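Xylooligosaccharide oxidase (Myceliophthora thermophila, PDB 5L6G) oxidises the C1 hydroxyl of xylooligosaccharides and related sugars to lactones with a bicovalently bound FAD, passing the electrons to oxygen to give hydrogen peroxide. Local coordinates at residues E340-S346 with Y411-S417; H125-P131 with A221-T227; G84-N88 with T483-Y488. All coordinates share one frame; numbering follows the deposited sequence.

Interaction 1. Residues E340-S346 with Y411-S417. With XYP (beta-D-xylopyranose), chain H.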
loop_
_atom_site.group_PDB
_atom_site.type_symbol
_atom_site.label_atom_id
_atom_site.label_comp_id
_atom_site.label_asym_id
_atom_site.label_seq_id
_atom_site.Cartn_x
_atom_site.Cartn_y
_atom_site.Cartn_z
ATOM N N GLU A 340 -6.753 -12.245 -8.062
ATOM C CA GLU A 340 -8.149 -12.253 -7.627
ATOM C C GLU A 340 -8.937 -11.336 -8.525
ATOM O O GLU A 340 -8.355 -10.521 -9.273
ATOM C CB GLU A 340 -8.290 -11.783 -6.174
ATOM C CG GLU A 340 -7.472 -12.605 -5.206
ATOM C CD GLU A 340 -7.594 -12.170 -3.770
ATOM O OE1 GLU A 340 -8.366 -11.246 -3.435
ATOM O OE2 GLU A 340 -6.887 -12.776 -2.951
ATOM N N THR A 341 -10.256 -11.475 -8.472
ATOM C CA THR A 341 -11.153 -10.611 -9.238
ATOM C C THR A 341 -11.939 -9.803 -8.235
ATOM O O THR A 341 -12.650 -10.363 -7.413
ATOM C CB THR A 341 -12.115 -11.425 -10.106
ATOM O OG1 THR A 341 -11.359 -12.270 -10.985
ATOM C CG2 THR A 341 -13.019 -10.527 -10.935
ATOM N N PHE A 342 -11.834 -8.486 -8.300
ATOM C CA PHE A 342 -12.420 -7.665 -7.262
ATOM C C PHE A 342 -12.535 -6.192 -7.651
ATOM O O PHE A 342 -11.939 -5.725 -8.651
ATOM C CB PHE A 342 -11.585 -7.795 -5.975
ATOM C CG PHE A 342 -10.184 -7.250 -6.113
ATOM C CD1 PHE A 342 -9.183 -8.019 -6.680
ATOM C CD2 PHE A 342 -9.875 -5.962 -5.704
ATOM C CE1 PHE A 342 -7.896 -7.514 -6.835
ATOM C CE2 PHE A 342 -8.578 -5.459 -5.842
ATOM C CZ PHE A 342 -7.598 -6.237 -6.410
ATOM N N TYR A 343 -13.311 -5.480 -6.827
ATOM C CA TYR A 343 -13.308 -4.027 -6.779
ATOM C C TYR A 343 -12.944 -3.624 -5.365
ATOM O O TYR A 343 -13.283 -4.323 -4.438
ATOM C CB TYR A 343 -14.670 -3.441 -7.161
ATOM C CG TYR A 343 -14.700 -1.930 -7.110
ATOM C CD1 TYR A 343 -13.758 -1.183 -7.772
ATOM C CD2 TYR A 343 -15.685 -1.246 -6.413
ATOM C CE1 TYR A 343 -13.773 0.204 -7.739
ATOM C CE2 TYR A 343 -15.717 0.145 -6.380
ATOM C CZ TYR A 343 -14.747 0.865 -7.053
ATOM O OH TYR A 343 -14.733 2.252 -7.039
ATOM N N SER A 344 -12.230 -2.514 -5.216
ATOM C CA SER A 344 -11.825 -2.063 -3.894
ATOM C C SER A 344 -11.839 -0.557 -3.787
ATOM O O SER A 344 -11.674 0.156 -4.775
ATOM C CB SER A 344 -10.444 -2.620 -3.548
ATOM O OG SER A 344 -9.949 -2.088 -2.341
ATOM N N LYS A 345 -12.112 -0.082 -2.579
ATOM C CA LYS A 345 -12.044 1.330 -2.269
ATOM C C LYS A 345 -11.271 1.476 -0.970
ATOM O O LYS A 345 -11.002 0.488 -0.239
ATOM C CB LYS A 345 -13.443 1.943 -2.145
ATOM C CG LYS A 345 -14.280 1.880 -3.409
ATOM C CD LYS A 345 -15.577 2.685 -3.326
ATOM C CE LYS A 345 -15.402 4.177 -3.590
ATOM N NZ LYS A 345 -15.224 4.569 -5.020
ATOM N N SER A 346 -10.869 2.711 -0.707
ATOM C CA SER A 346 -10.223 3.041 0.532
ATOM C C SER A 346 -10.756 4.341 1.078
ATOM O O SER A 346 -11.497 5.087 0.396
ATOM C CB SER A 346 -8.724 3.184 0.280
ATOM O OG SER A 346 -8.445 4.408 -0.356
ATOM N N TYR A 411 -8.830 2.686 5.936
ATOM C CA TYR A 411 -9.797 1.677 5.565
ATOM C C TYR A 411 -9.454 1.031 4.239
ATOM O O TYR A 411 -9.020 1.715 3.300
ATOM C CB TYR A 411 -11.170 2.289 5.386
ATOM C CG TYR A 411 -11.740 3.084 6.536
ATOM C CD1 TYR A 411 -11.245 4.350 6.850
ATOM C CD2 TYR A 411 -12.809 2.606 7.262
ATOM C CE1 TYR A 411 -11.800 5.124 7.843
ATOM C CE2 TYR A 411 -13.382 3.367 8.267
ATOM C CZ TYR A 411 -12.880 4.627 8.555
ATOM O OH TYR A 411 -13.429 5.392 9.552
ATOM N N GLU A 412 -9.691 -0.277 4.176
ATOM C CA GLU A 412 -9.705 -1.004 2.938
ATOM C C GLU A 412 -11.100 -1.617 2.808
ATOM O O GLU A 412 -11.556 -2.302 3.724
ATOM C CB GLU A 412 -8.666 -2.122 2.916
ATOM C CG GLU A 412 -8.567 -2.797 1.555
ATOM C CD GLU A 412 -7.581 -3.951 1.521
ATOM O OE1 GLU A 412 -7.069 -4.369 2.598
ATOM O OE2 GLU A 412 -7.346 -4.460 0.403
ATOM N N LEU A 413 -11.753 -1.353 1.680
ATOM C CA LEU A 413 -13.032 -1.960 1.349
ATOM C C LEU A 413 -12.821 -2.803 0.109
ATOM O O LEU A 413 -12.301 -2.334 -0.883
ATOM C CB LEU A 413 -14.129 -0.918 1.105
ATOM C CG LEU A 413 -14.505 0.079 2.217
ATOM C CD1 LEU A 413 -13.532 1.234 2.292
ATOM C CD2 LEU A 413 -15.915 0.621 2.013
ATOM N N TYR A 414 -13.224 -4.065 0.178
ATOM C CA TYR A 414 -12.808 -5.050 -0.812
ATOM C C TYR A 414 -13.997 -5.894 -1.190
ATOM O O TYR A 414 -14.675 -6.433 -0.325
ATOM C CB TYR A 414 -11.715 -5.920 -0.212
ATOM C CG TYR A 414 -10.799 -6.623 -1.183
ATOM C CD1 TYR A 414 -9.613 -6.026 -1.595
ATOM C CD2 TYR A 414 -11.063 -7.909 -1.625
ATOM C CE1 TYR A 414 -8.743 -6.672 -2.457
ATOM C CE2 TYR A 414 -10.187 -8.565 -2.490
ATOM C CZ TYR A 414 -9.022 -7.934 -2.886
ATOM O OH TYR A 414 -8.125 -8.564 -3.704
ATOM N N ASP A 415 -14.235 -6.039 -2.486
ATOM C CA ASP A 415 -15.448 -6.698 -2.984
ATOM C C ASP A 415 -15.010 -7.664 -4.084
ATOM O O ASP A 415 -14.701 -7.246 -5.193
ATOM C CB ASP A 415 -16.421 -5.625 -3.481
ATOM C CG ASP A 415 -17.649 -6.184 -4.164
ATOM O OD1 ASP A 415 -17.915 -7.422 -4.076
ATOM O OD2 ASP A 415 -18.370 -5.355 -4.807
ATOM N N ARG A 416 -14.949 -8.948 -3.743
ATOM C CA ARG A 416 -14.278 -9.963 -4.556
ATOM C C ARG A 416 -15.310 -10.921 -5.123
ATOM O O ARG A 416 -16.210 -11.345 -4.399
ATOM C CB ARG A 416 -13.290 -10.751 -3.694
ATOM C CG ARG A 416 -12.614 -11.905 -4.411
ATOM C CD ARG A 416 -11.705 -12.678 -3.472
ATOM N NE ARG A 416 -10.990 -13.740 -4.177
ATOM C CZ ARG A 416 -10.155 -14.594 -3.587
ATOM N NH1 ARG A 416 -9.937 -14.543 -2.276
ATOM N NH2 ARG A 416 -9.564 -15.535 -4.305
ATOM N N SER A 417 -15.196 -11.241 -6.404
ATOM C CA SER A 417 -16.071 -12.243 -7.005
ATOM C C SER A 417 -15.238 -13.448 -7.408
ATOM O O SER A 417 -14.058 -13.290 -7.742
ATOM C CB SER A 417 -16.796 -11.674 -8.234
ATOM O OG SER A 417 -15.893 -11.238 -9.223
HETATM O O1 XYP H . -4.597 -4.373 4.062
HETATM C C1 XYP H . -4.339 -5.623 3.427
HETATM C C2 XYP H . -4.560 -6.750 4.435
HETATM C C3 XYP H . -4.495 -8.114 3.760
HETATM C C4 XYP H . -5.439 -8.153 2.562
HETATM C C5 XYP H . -5.170 -6.976 1.615
HETATM O O2 XYP H . -3.540 -6.653 5.430
HETATM O O3 XYP H . -4.758 -9.163 4.707
HETATM O O4 XYP H . -5.229 -9.357 1.814
HETATM O O5 XYP H . -5.200 -5.731 2.305
HETATM O O HOH W 1 -11.471 -13.757 -6.966
#
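F342 and Y414 meet as an offset stack, their ring centroids 4.4 Å apart and planes 15° from parallel, and this is the tight part of the antiparallel pairing of 341-346 with 411-417. The phenol oxygen lies over the middle of the F342 ring, with Y414 OH 3.2 Å from F342 CD1. F342 reaches this place because its CG stands between the backbone N and the carbonyl carbon (chi1 65°), which lays the ring over the neighbouring strand. Two flat aromatic residues suit a sheet face where both must be buried, and the tyrosine adds a polar end: Y414 OH donates to E340 OE1 at 2.7 Å, meeting the carboxylate from above its plane.

Two residues further along, on the same face, S344 OG bonds to L413 O at 2.8 Å. K345 N reaches the same oxygen from the opposite face of its plane, so a buried carbonyl is gripped twice.

The end of the strand pair at E340 and R416 is looser and partly exposed. There the E340 carboxylate lies flat over the R416 guanidinium, the planes 3° apart, with E340 CD 3.5 Å from R416 CZ. The salt bridge from E340 OE2 to R416 NH1, at 3.6 Å, is one of charge alone, since no N-H points at the oxygen. Water links R416 NE with T341 N and S417 O.

On the face of F342 and Y414, E412 extends to the bound xylose, a substrate ligand it shares with R272 and Y451; its other oxygen bonds to Y96. On the opposite face K345, L413 and D415 pack on helix 426-437, whose D430 pairs with K345 NZ; D453, beyond that helix, is the lysine's second partner. Strand 374-381 flanks 409-417, and strand 445-446 flanks 341-349, in the large antiparallel sheet.

Interaction 2. Residues H125-P131 with A221-T227. With NAG (2-acetamido-2-deoxy-beta-D-glucopyranose), chain B.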
loop_
_atom_site.group_PDB
_atom_site.type_symbol
_atom_site.label_atom_id
_atom_site.label_comp_id
_atom_site.label_asym_id
_atom_site.label_seq_id
_atom_site.Cartn_x
_atom_site.Cartn_y
_atom_site.Cartn_z
ATOM N N HIS A 125 23.276 -1.526 9.505
ATOM C CA HIS A 125 21.960 -2.164 9.394
ATOM C C HIS A 125 21.090 -1.515 8.316
ATOM O O HIS A 125 19.872 -1.581 8.391
ATOM C CB HIS A 125 21.231 -2.170 10.733
ATOM C CG HIS A 125 22.100 -2.530 11.892
ATOM N ND1 HIS A 125 22.778 -3.728 11.969
ATOM C CD2 HIS A 125 22.399 -1.854 13.026
ATOM C CE1 HIS A 125 23.464 -3.771 13.099
ATOM N NE2 HIS A 125 23.245 -2.650 13.763
ATOM N N ILE A 126 21.723 -0.898 7.320
ATOM C CA ILE A 126 21.002 -0.341 6.181
ATOM C C ILE A 126 20.859 -1.441 5.139
ATOM O O ILE A 126 21.848 -2.093 4.782
ATOM C CB ILE A 126 21.759 0.838 5.519
ATOM C CG1 ILE A 126 22.024 1.958 6.522
ATOM C CG2 ILE A 126 20.981 1.366 4.315
ATOM C CD1 ILE A 126 20.804 2.674 7.027
ATOM N N ALA A 127 19.642 -1.647 4.651
ATOM C CA ALA A 127 19.396 -2.652 3.637
ATOM C C ALA A 127 19.328 -2.003 2.276
ATOM O O ALA A 127 18.571 -1.050 2.083
ATOM C CB ALA A 127 18.092 -3.381 3.902
ATOM N N THR A 128 20.092 -2.535 1.335
ATOM C CA THR A 128 19.974 -2.120 -0.052
ATOM C C THR A 128 19.035 -3.087 -0.774
ATOM O O THR A 128 19.297 -4.291 -0.865
ATOM C CB THR A 128 21.350 -2.026 -0.729
ATOM O OG1 THR A 128 22.163 -1.122 0.022
ATOM C CG2 THR A 128 21.227 -1.520 -2.163
ATOM N N VAL A 129 17.949 -2.544 -1.300
ATOM C CA VAL A 129 16.858 -3.368 -1.767
ATOM C C VAL A 129 16.549 -3.028 -3.211
ATOM O O VAL A 129 16.202 -1.900 -3.526
ATOM C CB VAL A 129 15.605 -3.120 -0.928
ATOM C CG1 VAL A 129 14.444 -3.951 -1.454
ATOM C CG2 VAL A 129 15.907 -3.393 0.547
ATOM N N GLN A 130 16.670 -4.016 -4.070
ATOM C CA GLN A 130 16.304 -3.850 -5.455
ATOM C C GLN A 130 14.796 -3.708 -5.585
ATOM O O GLN A 130 14.023 -4.237 -4.782
ATOM C CB GLN A 130 16.823 -5.012 -6.272
ATOM C CG GLN A 130 18.332 -4.986 -6.404
ATOM C CD GLN A 130 18.816 -5.881 -7.490
ATOM O OE1 GLN A 130 18.577 -7.086 -7.465
ATOM N NE2 GLN A 130 19.525 -5.301 -8.465
ATOM N N PRO A 131 14.364 -2.992 -6.621
ATOM C CA PRO A 131 13.012 -2.485 -6.624
ATOM C C PRO A 131 11.936 -3.509 -6.940
ATOM O O PRO A 131 10.771 -3.203 -6.786
ATOM C CB PRO A 131 13.063 -1.417 -7.719
ATOM C CG PRO A 131 14.066 -1.931 -8.668
ATOM C CD PRO A 131 15.133 -2.511 -7.772
ATOM N N ALA A 221 15.319 2.656 -8.955
ATOM C CA ALA A 221 16.141 1.524 -9.362
ATOM C C ALA A 221 16.834 0.851 -8.199
ATOM O O ALA A 221 17.309 -0.269 -8.339
ATOM C CB ALA A 221 17.177 1.970 -10.392
ATOM N N SER A 222 16.902 1.524 -7.058
ATOM C CA SER A 222 17.443 0.931 -5.858
ATOM C C SER A 222 16.911 1.722 -4.695
ATOM O O SER A 222 16.795 2.952 -4.792
ATOM C CB SER A 222 18.967 0.953 -5.853
ATOM O OG SER A 222 19.465 0.255 -4.716
ATOM N N PHE A 223 16.535 1.007 -3.629
ATOM C CA PHE A 223 16.158 1.596 -2.349
ATOM C C PHE A 223 17.230 1.303 -1.318
ATOM O O PHE A 223 17.825 0.236 -1.340
ATOM C CB PHE A 223 14.875 0.942 -1.786
ATOM C CG PHE A 223 13.637 1.244 -2.555
ATOM C CD1 PHE A 223 13.281 0.471 -3.645
ATOM C CD2 PHE A 223 12.812 2.299 -2.197
ATOM C CE1 PHE A 223 12.127 0.744 -4.353
ATOM C CE2 PHE A 223 11.650 2.575 -2.903
ATOM C CZ PHE A 223 11.299 1.800 -3.986
ATOM N N ARG A 224 17.446 2.233 -0.390
ATOM C CA ARG A 224 18.105 1.901 0.877
ATOM C C ARG A 224 17.107 2.113 1.972
ATOM O O ARG A 224 16.450 3.160 2.038
ATOM C CB ARG A 224 19.322 2.770 1.190
ATOM C CG ARG A 224 20.640 2.150 0.818
ATOM C CD ARG A 224 20.809 2.162 -0.667
ATOM N NE ARG A 224 20.420 3.452 -1.218
ATOM C CZ ARG A 224 20.289 3.703 -2.521
ATOM N NH1 ARG A 224 20.574 2.756 -3.426
ATOM N NH2 ARG A 224 19.920 4.927 -2.906
ATOM N N PHE A 225 16.998 1.116 2.834
ATOM C CA PHE A 225 16.083 1.163 3.940
ATOM C C PHE A 225 16.876 1.089 5.226
ATOM O O PHE A 225 17.741 0.229 5.379
ATOM C CB PHE A 225 15.128 -0.034 3.886
ATOM C CG PHE A 225 13.993 0.129 2.911
ATOM C CD1 PHE A 225 12.801 0.726 3.303
ATOM C CD2 PHE A 225 14.106 -0.340 1.629
ATOM C CE1 PHE A 225 11.745 0.871 2.409
ATOM C CE2 PHE A 225 13.069 -0.195 0.729
ATOM C CZ PHE A 225 11.881 0.409 1.118
ATOM N N LYS A 226 16.570 1.985 6.153
ATOM C CA LYS A 226 16.918 1.769 7.548
ATOM C C LYS A 226 16.104 0.584 8.084
ATOM O O LYS A 226 15.069 0.192 7.516
ATOM C CB LYS A 226 16.621 3.020 8.371
ATOM C CG LYS A 226 17.698 4.081 8.254
ATOM C CD LYS A 226 17.267 5.422 8.857
ATOM C CE LYS A 226 18.447 6.394 8.888
ATOM N NZ LYS A 226 18.023 7.811 9.157
ATOM N N THR A 227 16.573 0.029 9.199
ATOM C CA THR A 227 15.885 -1.077 9.826
ATOM C C THR A 227 15.865 -0.889 11.334
ATOM O O THR A 227 16.673 -0.144 11.881
ATOM C CB THR A 227 16.574 -2.420 9.515
ATOM O OG1 THR A 227 17.892 -2.445 10.098
ATOM C CG2 THR A 227 16.656 -2.654 8.033
HETATM C C1 NAG B . 21.743 -10.749 -7.011
HETATM C C2 NAG B . 22.166 -10.473 -8.435
HETATM C C3 NAG B . 22.854 -11.661 -9.097
HETATM C C4 NAG B . 23.873 -12.311 -8.175
HETATM C C5 NAG B . 23.293 -12.569 -6.791
HETATM C C6 NAG B . 24.423 -12.984 -5.844
HETATM C C7 NAG B . 20.699 -8.860 -9.562
HETATM C C8 NAG B . 19.444 -8.663 -10.353
HETATM N N2 NAG B . 20.981 -10.103 -9.192
HETATM O O3 NAG B . 23.485 -11.149 -10.246
HETATM O O4 NAG B . 24.268 -13.578 -8.676
HETATM O O5 NAG B . 22.713 -11.412 -6.246
HETATM O O6 NAG B . 23.988 -12.914 -4.504
HETATM O O7 NAG B . 21.397 -7.880 -9.322
HETATM O O HOH W 2 19.338 1.108 10.055
HETATM O O HOH W 3 19.280 -2.078 -8.165
#
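The antiparallel sheet of the PCMH-type FAD-binding domain includes the pairing of strand 127-129 with strand 219-229, in which A127 faces F225 and V129 faces F223 as hydrogen-bonded pairs. The four backbone bonds are short; V129 N to F223 O, at 2.8 Å, is the straightest at 174°. A127, V129, F223 and F225 share one face. V129 puts CG2 beside its backbone N, against F225 CD2 at 3.7 Å, while F223 turns its ring edge to V129 O and P131 CA; its CE1 lies 4.1 Å from P131 CB. Small alanine and branched valine leave room here for helix 135-146, and the two phenylalanines fill the space toward helix 160-165. P131 also touches the FAD.

On the other face, T128 and R224 run side by side, T128 OG1 lying 3.6 Å from R224 CD. The arginine chain bends at chi2 and chi3 (73° and 45°), which brings its CG and CD alongside T128 OG1 and I126 CG2 while its guanidinium serves D187 and S185. At one end T227 OG1 donates to H125 O at 2.8 Å, in the carbonyl plane on a lone pair, and is also bonded to R148; at the other, water joins Q130 NE2 to A221 O, beside the glycan.

The chemistry is thus two-sided: an apolar face suited to burial under helices, and a partly exposed one where aliphatic stems pack and the arginine's charge is met by an aspartate.

Interaction 3. Residues G84-N88 with T483-Y488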
loop_
_atom_site.group_PDB
_atom_site.type_symbol
_atom_site.label_atom_id
_atom_site.label_comp_id
_atom_site.label_asym_id
_atom_site.label_seq_id
_atom_site.Cartn_x
_atom_site.Cartn_y
_atom_site.Cartn_z
ATOM N N GLY A 84 7.918 7.302 -28.140
ATOM C CA GLY A 84 6.716 8.081 -27.891
ATOM C C GLY A 84 5.608 7.200 -27.380
ATOM O O GLY A 84 4.486 7.241 -27.879
ATOM N N VAL A 85 5.933 6.382 -26.382
ATOM C CA VAL A 85 4.952 5.605 -25.666
ATOM C C VAL A 85 5.182 5.896 -24.185
ATOM O O VAL A 85 6.238 6.385 -23.786
ATOM C CB VAL A 85 5.030 4.079 -25.977
ATOM C CG1 VAL A 85 4.745 3.802 -27.465
ATOM C CG2 VAL A 85 6.377 3.483 -25.582
ATOM N N LYS A 86 4.164 5.645 -23.386
ATOM C CA LYS A 86 4.256 5.835 -21.956
ATOM C C LYS A 86 4.974 4.631 -21.373
ATOM O O LYS A 86 5.031 3.578 -22.019
ATOM C CB LYS A 86 2.866 5.982 -21.357
ATOM C CG LYS A 86 2.077 7.145 -21.919
ATOM C CD LYS A 86 2.773 8.476 -21.714
ATOM C CE LYS A 86 1.884 9.621 -22.189
ATOM N NZ LYS A 86 2.482 10.966 -21.950
ATOM N N ALA A 87 5.548 4.791 -20.177
ATOM C CA ALA A 87 6.269 3.711 -19.527
ATOM C C ALA A 87 5.920 3.685 -18.069
ATOM O O ALA A 87 5.800 4.745 -17.452
ATOM C CB ALA A 87 7.770 3.902 -19.690
ATOM N N ASN A 88 5.741 2.491 -17.503
ATOM C CA ASN A 88 5.528 2.367 -16.064
ATOM C C ASN A 88 6.321 1.218 -15.504
ATOM O O ASN A 88 6.369 0.175 -16.120
ATOM C CB ASN A 88 4.040 2.124 -15.757
ATOM C CG ASN A 88 3.149 3.072 -16.493
ATOM O OD1 ASN A 88 2.745 2.803 -17.635
ATOM N ND2 ASN A 88 2.891 4.226 -15.891
ATOM N N THR A 483 6.626 15.837 -19.689
ATOM C CA THR A 483 5.932 15.171 -20.795
ATOM C C THR A 483 5.039 14.025 -20.300
ATOM O O THR A 483 4.344 13.401 -21.091
ATOM C CB THR A 483 6.903 14.629 -21.870
ATOM O OG1 THR A 483 7.574 13.468 -21.375
ATOM C CG2 THR A 483 7.923 15.676 -22.274
ATOM N N GLU A 484 5.049 13.750 -18.995
ATOM C CA GLU A 484 4.245 12.682 -18.421
ATOM C C GLU A 484 4.549 11.342 -19.058
ATOM O O GLU A 484 3.649 10.573 -19.423
ATOM C CB GLU A 484 2.748 12.978 -18.514
ATOM C CG GLU A 484 2.345 14.297 -17.876
ATOM C CD GLU A 484 0.851 14.439 -17.801
ATOM O OE1 GLU A 484 0.229 13.690 -17.040
ATOM O OE2 GLU A 484 0.303 15.276 -18.523
ATOM N N LEU A 485 5.833 11.060 -19.193
ATOM C CA LEU A 485 6.250 9.751 -19.653
ATOM C C LEU A 485 5.681 8.640 -18.781
ATOM O O LEU A 485 5.304 7.579 -19.289
ATOM C CB LEU A 485 7.775 9.640 -19.682
ATOM C CG LEU A 485 8.280 8.315 -20.245
ATOM C CD1 LEU A 485 7.993 8.251 -21.731
ATOM C CD2 LEU A 485 9.765 8.144 -20.009
ATOM N N PHE A 486 5.627 8.883 -17.476
ATOM C CA PHE A 486 5.159 7.874 -16.522
ATOM C C PHE A 486 3.658 7.934 -16.252
ATOM O O PHE A 486 3.198 7.529 -15.195
ATOM C CB PHE A 486 5.953 8.003 -15.222
ATOM C CG PHE A 486 7.433 7.840 -15.417
ATOM C CD1 PHE A 486 7.944 6.656 -15.936
ATOM C CD2 PHE A 486 8.309 8.853 -15.089
ATOM C CE1 PHE A 486 9.316 6.479 -16.115
ATOM C CE2 PHE A 486 9.673 8.692 -15.270
ATOM C CZ PHE A 486 10.179 7.506 -15.781
ATOM N N TYR A 487 2.910 8.380 -17.251
ATOM C CA TYR A 487 1.482 8.578 -17.149
ATOM C C TYR A 487 0.766 7.293 -16.802
ATOM O O TYR A 487 1.107 6.228 -17.290
ATOM C CB TYR A 487 0.928 9.120 -18.486
ATOM C CG TYR A 487 -0.575 9.137 -18.504
ATOM C CD1 TYR A 487 -1.269 10.177 -17.922
ATOM C CD2 TYR A 487 -1.303 8.060 -19.021
ATOM C CE1 TYR A 487 -2.646 10.193 -17.902
ATOM C CE2 TYR A 487 -2.686 8.066 -19.007
ATOM C CZ TYR A 487 -3.354 9.128 -18.424
ATOM O OH TYR A 487 -4.732 9.161 -18.376
ATOM N N TYR A 488 -0.223 7.417 -15.928
ATOM C CA TYR A 488 -1.269 6.436 -15.788
ATOM C C TYR A 488 -2.519 7.231 -15.431
ATOM O O TYR A 488 -2.409 8.413 -15.144
ATOM C CB TYR A 488 -0.936 5.350 -14.779
ATOM C CG TYR A 488 -0.632 5.798 -13.373
ATOM C CD1 TYR A 488 0.645 6.213 -13.015
ATOM C CD2 TYR A 488 -1.593 5.735 -12.399
ATOM C CE1 TYR A 488 0.951 6.569 -11.699
ATOM C CE2 TYR A 488 -1.303 6.099 -11.090
ATOM C CZ TYR A 488 -0.033 6.522 -10.749
ATOM O OH TYR A 488 0.227 6.845 -9.423
#
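Three hydrogen bonds, all to backbone carbonyls, join K86, A87 and N88 to the turn at 484-487. K86 NZ reaches E484 O at 2.8 Å from above the carbonyl plane, the chain bending at chi2 (-59°); a lysine is long enough to pass Y487 CB and still bring its ammonium there. A87 N gives the straight backbone bond to L485 O, 2.9 Å. N88 ND2 donates to Y487 O at 3.0 Å and 175°, the oxygen in the N88 amide plane but the nitrogen above the Y487 carbonyl plane, while N88 OD1 accepts from H107; an asparagine suits a place needing donor and acceptor.

The partner is a type I beta turn, E484 to Y487, in the berberine-like C-terminal region, and it docks beside the start of strand 87-90 in the FAD-binding domain. Replacing K86 by an alanine would probably leave E484 O without its side-chain donor and open a gap beside Y487 CB.

Weaker are the CH and apolar contacts. F486 CA points its hydrogen at A87 O, 3.3 Å away, which also meets the F486 ring edge. L485 CD1 approaches V85 O at 3.3 Å, and the leucine packs on V77 and A80 of helix 70-83; K86 CD rests 3.8 Å from Y487 CB.

How the interactions relate
From the N terminus, the chain first passes 84-88, whose partner 483-488 comes only near the C terminus, so interaction 3 closes a loop of almost 400 residues that contains both other contacts. Within it, interaction 2 closes when 221-227 returns to 125-131, inside the FAD-binding domain. Interaction 1 follows in series, 340-346 being joined by 411-417 in the eight-stranded antiparallel sheet on the substrate side; no two loops cross. Interactions 1 and 2 lie on opposite sides of the chain's centre, their centres about 30 Å apart. Whereas those two each knit a single sheet, interaction 3 ties the C-terminal region back to the FAD-binding domain.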